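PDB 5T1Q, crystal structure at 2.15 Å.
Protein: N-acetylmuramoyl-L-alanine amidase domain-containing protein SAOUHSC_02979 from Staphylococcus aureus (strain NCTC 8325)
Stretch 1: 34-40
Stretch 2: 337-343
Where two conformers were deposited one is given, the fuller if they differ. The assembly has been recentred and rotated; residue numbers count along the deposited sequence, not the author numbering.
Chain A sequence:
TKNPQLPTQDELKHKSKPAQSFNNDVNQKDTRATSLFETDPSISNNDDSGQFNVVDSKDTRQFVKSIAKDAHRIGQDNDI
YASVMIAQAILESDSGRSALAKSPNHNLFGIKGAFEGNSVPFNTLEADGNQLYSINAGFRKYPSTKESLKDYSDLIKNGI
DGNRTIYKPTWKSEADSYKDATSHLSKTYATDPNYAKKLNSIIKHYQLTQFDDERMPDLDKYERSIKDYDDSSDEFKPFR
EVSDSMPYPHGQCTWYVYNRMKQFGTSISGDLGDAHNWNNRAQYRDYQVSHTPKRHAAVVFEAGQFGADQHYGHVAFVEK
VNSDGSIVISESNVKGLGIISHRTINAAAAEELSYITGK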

ATOM      1  N   THR A  34       2.943   2.057   2.415  1.00 30.10           N
ATOM      2  CA  THR A  34       1.651   1.603   2.937  1.00 30.26           C
ATOM      3  C   THR A  34       1.348   0.257   2.297  1.00 29.68           C
ATOM      4  O   THR A  34       1.948  -0.100   1.297  1.00 29.28           O
ATOM      5  CB  THR A  34       0.517   2.608   2.661  1.00 30.80           C
ATOM      6  OG1 THR A  34       0.559   3.010   1.292  1.00 31.40           O
ATOM      7  CG2 THR A  34       0.663   3.860   3.523  1.00 31.70           C
ATOM      8  N   SER A  35       0.423  -0.496   2.875  1.00 30.11           N
ATOM      9  CA  SER A  35       0.122  -1.842   2.369  1.00 29.66           C
ATOM     10  C   SER A  35      -0.404  -1.851   0.946  1.00 28.55           C
ATOM     11  O   SER A  35      -1.126  -0.958   0.544  1.00 29.32           O
ATOM     12  CB  SER A  35      -0.904  -2.527   3.259  1.00 29.95           C
ATOM     13  OG  SER A  35      -0.461  -2.563   4.598  1.00 31.56           O
ATOM     14  N   LEU A  36      -0.026  -2.884   0.209  1.00 27.95           N
ATOM     15  CA  LEU A  36      -0.481  -3.103  -1.143  1.00 28.21           C
ATOM     16  C   LEU A  36      -1.515  -4.220  -1.126  1.00 26.96           C
ATOM     17  O   LEU A  36      -1.496  -5.085  -0.253  1.00 26.23           O
ATOM     18  CB  LEU A  36       0.684  -3.470  -2.043  1.00 29.50           C
ATOM     19  CG  LEU A  36       1.728  -2.346  -2.140  1.00 31.62           C
ATOM     20  CD1 LEU A  36       2.989  -2.884  -2.758  1.00 32.56           C
ATOM     21  CD2 LEU A  36       1.191  -1.152  -2.917  1.00 32.19           C
ATOM     22  N   PHE A  37      -2.413  -4.169  -2.101  1.00 26.25           N
ATOM     23  CA  PHE A  37      -3.518  -5.101  -2.222  1.00 27.12           C
ATOM     24  C   PHE A  37      -3.722  -5.547  -3.656  1.00 28.46           C
ATOM     25  O   PHE A  37      -3.435  -4.807  -4.600  1.00 27.15           O
ATOM     26  CB  PHE A  37      -4.815  -4.424  -1.769  1.00 26.51           C
ATOM     27  CG  PHE A  37      -4.828  -4.051  -0.325  1.00 26.42           C
ATOM     28  CD1 PHE A  37      -4.259  -2.865   0.099  1.00 26.01           C
ATOM     29  CD2 PHE A  37      -5.402  -4.897   0.619  1.00 26.51           C
ATOM     30  CE1 PHE A  37      -4.253  -2.527   1.430  1.00 26.34           C
ATOM     31  CE2 PHE A  37      -5.408  -4.558   1.954  1.00 26.65           C
ATOM     32  CZ  PHE A  37      -4.827  -3.375   2.362  1.00 26.67           C
ATOM     33  N   GLU A  38      -4.260  -6.750  -3.805  1.00 31.41           N
ATOM     34  CA  GLU A  38      -4.587  -7.288  -5.120  1.00 34.47           C
ATOM     35  C   GLU A  38      -6.088  -7.567  -5.110  1.00 34.75           C
ATOM     36  O   GLU A  38      -6.694  -7.713  -4.038  1.00 35.34           O
ATOM     37  CB  GLU A  38      -3.748  -8.535  -5.375  1.00 37.29           C
ATOM     38  CG  GLU A  38      -3.447  -8.797  -6.847  1.00 40.35           C
ATOM     39  CD  GLU A  38      -2.205  -9.640  -7.058  1.00 42.22           C
ATOM     40  OE1 GLU A  38      -1.428  -9.822  -6.099  1.00 47.28           O
ATOM     41  OE2 GLU A  38      -1.988 -10.107  -8.197  1.00 44.80           O
ATOM     42  N   THR A  39      -6.704  -7.577  -6.290  0.60 35.39           N
ATOM     43  CA  THR A  39      -8.133  -7.885  -6.397  0.60 36.01           C
ATOM     44  C   THR A  39      -8.359  -9.357  -6.079  0.60 35.87           C
ATOM     45  O   THR A  39      -7.626 -10.216  -6.551  0.60 34.84           O
ATOM     46  CB  THR A  39      -8.709  -7.580  -7.795  0.60 36.99           C
ATOM     47  OG1 THR A  39      -7.775  -8.004  -8.805  0.60 37.10           O
ATOM     48  CG2 THR A  39      -8.986  -6.085  -7.948  0.60 37.27           C
ATOM     49  N   ASP A  40      -9.366  -9.624  -5.250  1.00 36.49           N
ATOM     50  CA  ASP A  40      -9.730 -10.986  -4.850  1.00 36.99           C
ATOM     51  C   ASP A  40     -10.137 -11.792  -6.085  1.00 36.84           C
ATOM     52  O   ASP A  40     -11.072 -11.395  -6.773  1.00 37.03           O
ATOM     53  CB  ASP A  40     -10.907 -10.902  -3.858  1.00 38.40           C
ATOM     54  CG  ASP A  40     -11.375 -12.259  -3.342  1.00 40.21           C
ATOM     55  OD1 ASP A  40     -10.758 -13.303  -3.632  1.00 41.91           O
ATOM     56  OD2 ASP A  40     -12.390 -12.267  -2.620  1.00 42.62           O
ATOM     57  N   LEU A 337      -5.235   3.408  -5.865  1.00 33.09           N
ATOM     58  CA  LEU A 337      -4.132   3.610  -4.925  1.00 32.25           C
ATOM     59  C   LEU A 337      -3.772   2.315  -4.179  1.00 29.67           C
ATOM     60  O   LEU A 337      -4.626   1.716  -3.538  1.00 29.58           O
ATOM     61  CB  LEU A 337      -4.521   4.696  -3.905  1.00 34.09           C
ATOM     62  CG  LEU A 337      -3.502   5.103  -2.839  1.00 34.74           C
ATOM     63  CD1 LEU A 337      -2.245   5.637  -3.474  1.00 34.96           C
ATOM     64  CD2 LEU A 337      -4.096   6.157  -1.913  1.00 36.59           C
ATOM     65  N   GLY A 338      -2.503   1.908  -4.257  1.00 28.02           N
ATOM     66  CA  GLY A 338      -2.004   0.697  -3.586  1.00 26.90           C
ATOM     67  C   GLY A 338      -2.602  -0.612  -4.111  1.00 25.85           C
ATOM     68  O   GLY A 338      -2.625  -1.626  -3.404  1.00 25.17           O
ATOM     69  N   ILE A 339      -3.076  -0.583  -5.347  1.00 24.69           N
ATOM     70  CA  ILE A 339      -3.698  -1.747  -5.966  1.00 24.49           C
ATOM     71  C   ILE A 339      -2.794  -2.326  -7.050  1.00 22.92           C
ATOM     72  O   ILE A 339      -2.313  -1.605  -7.913  1.00 21.77           O
ATOM     73  CB  ILE A 339      -5.030  -1.367  -6.637  1.00 25.29           C
ATOM     74  CG1 ILE A 339      -5.957  -0.638  -5.665  1.00 26.66           C
ATOM     75  CG2 ILE A 339      -5.714  -2.604  -7.226  1.00 25.48           C
ATOM     76  CD1 ILE A 339      -6.356  -1.439  -4.459  1.00 27.44           C
ATOM     77  N   ILE A 340      -2.557  -3.624  -6.965  1.00 22.36           N
ATOM     78  CA  ILE A 340      -1.841  -4.377  -7.968  1.00 21.99           C
ATOM     79  C   ILE A 340      -2.937  -4.969  -8.864  1.00 21.84           C
ATOM     80  O   ILE A 340      -3.867  -5.570  -8.357  1.00 22.45           O
ATOM     81  CB  ILE A 340      -1.022  -5.498  -7.318  1.00 22.62           C
ATOM     82  CG1 ILE A 340       0.105  -4.889  -6.482  1.00 23.18           C
ATOM     83  CG2 ILE A 340      -0.446  -6.445  -8.371  1.00 22.79           C
ATOM     84  CD1 ILE A 340       0.731  -5.880  -5.533  1.00 24.19           C
ATOM     85  N   SER A 341      -2.849  -4.725 -10.170  1.00 21.25           N
ATOM     86  CA  SER A 341      -3.844  -5.194 -11.154  1.00 21.59           C
ATOM     87  C   SER A 341      -3.159  -5.825 -12.368  1.00 20.25           C
ATOM     88  O   SER A 341      -1.933  -5.860 -12.463  1.00 19.20           O
ATOM     89  CB  SER A 341      -4.739  -4.033 -11.609  1.00 22.00           C
ATOM     90  OG  SER A 341      -3.958  -3.016 -12.200  1.00 22.48           O
ATOM     91  N   HIS A 342      -3.965  -6.329 -13.289  1.00 20.14           N
ATOM     92  CA  HIS A 342      -3.440  -7.043 -14.441  1.00 19.80           C
ATOM     93  C   HIS A 342      -4.362  -6.853 -15.625  1.00 19.48           C
ATOM     94  O   HIS A 342      -5.549  -6.593 -15.454  1.00 19.77           O
ATOM     95  CB  HIS A 342      -3.397  -8.560 -14.149  1.00 20.20           C
ATOM     96  CG  HIS A 342      -3.464  -8.911 -12.700  1.00 20.39           C
ATOM     97  ND1 HIS A 342      -4.640  -9.295 -12.090  1.00 21.80           N
ATOM     98  CD2 HIS A 342      -2.516  -8.932 -11.734  1.00 20.48           C
ATOM     99  CE1 HIS A 342      -4.413  -9.536 -10.809  1.00 21.39           C
ATOM    100  NE2 HIS A 342      -3.131  -9.317 -10.568  1.00 21.16           N
ATOM    101  N   ARG A 343      -3.831  -7.036 -16.821  1.00 19.41           N
ATOM    102  CA  ARG A 343      -4.637  -6.915 -18.024  1.00 20.96           C
ATOM    103  C   ARG A 343      -3.927  -7.534 -19.205  1.00 20.67           C
ATOM    104  O   ARG A 343      -2.778  -7.920 -19.101  1.00 19.75           O
ATOM    105  CB  ARG A 343      -4.967  -5.431 -18.325  1.00 21.88           C
ATOM    106  CG  ARG A 343      -3.761  -4.521 -18.456  1.00 22.47           C
ATOM    107  CD  ARG A 343      -4.187  -3.052 -18.547  1.00 23.95           C
ATOM    108  NE  ARG A 343      -3.032  -2.170 -18.403  1.00 24.76           N
ATOM    109  CZ  ARG A 343      -2.548  -1.316 -19.308  1.00 26.96           C
ATOM    110  NH1 ARG A 343      -3.132  -1.118 -20.480  1.00 28.71           N
ATOM    111  NH2 ARG A 343      -1.476  -0.594 -18.988  1.00 28.83           N
TER
HETATM  112  O   HOH W   1      -7.750  -8.917 -11.283  1.00 38.85           O

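How does the contact begin at the start of stretch 2? Leu 337 stands clear of the other segment, and Gly 338 makes the first real approach. Its carbonyl accepts a hydrogen bond from the backbone of Phe 37, with Phe 37 N lying 2.9 Å from Gly 338 O. The same oxygen receives a CA-H...O contact from the preceding residue, Leu 36 CA to Gly 338 O at 3.4 Å, and it lies at the edge of the Phe 37 ring, near the ring plane. Gly 338 has a positive phi of 65°, a conformation that by itself favours glycine.

What does Ile 339 add, given that its own amide is not bonded to stretch 1? It pairs with Phe 37 in a parallel bridge, the CA atoms of Phe 37 and Ile 339 being 5.0 Å apart. In a parallel pairing of this kind, Phe 37 bonds to the residues before and after its partner: its N to Gly 338 and its O to Ile 340. Ile 339 CA adds a CA-H...O contact to Phe 37 O at 3.4 Å. Both side chains project from the same face of the sheet, where Phe 37 CB and Ile 339 CD1 come within 4.3 Å.

What does Ile 340 contribute to the pairing and to the face that carries Glu 38? Its amide makes a nearly straight hydrogen bond, Ile 340 N to Phe 37 O at 2.8 Å, with an angle of 173° at the hydrogen. Its side chain lies on the same face as that of Glu 38. Ile 340 CD1 packs 4.2 Å from Leu 36 CB, while Ile 340 CG2 lies 3.9 Å from Glu 38 CD, so the isoleucine touches an apolar neighbour and the carboxylate carbon of an acidic one.

What carries the contact beyond Ile 340? Ser 341 points away, and the next link is made by side chains. The end of His 342 comes nearer to stretch 1 than its sideways CA-to-CB bond suggests, and His 342 NE2 donates a hydrogen bond to Glu 38 OE2 at 2.7 Å, with the carboxylate oxygen near the plane of the ring. On its other nitrogen, His 342 ND1 donates a weak bond to a water 3.2 Å away; that water's O is also hydrogen-bonded to Thr 39 OG1 at 2.6 Å.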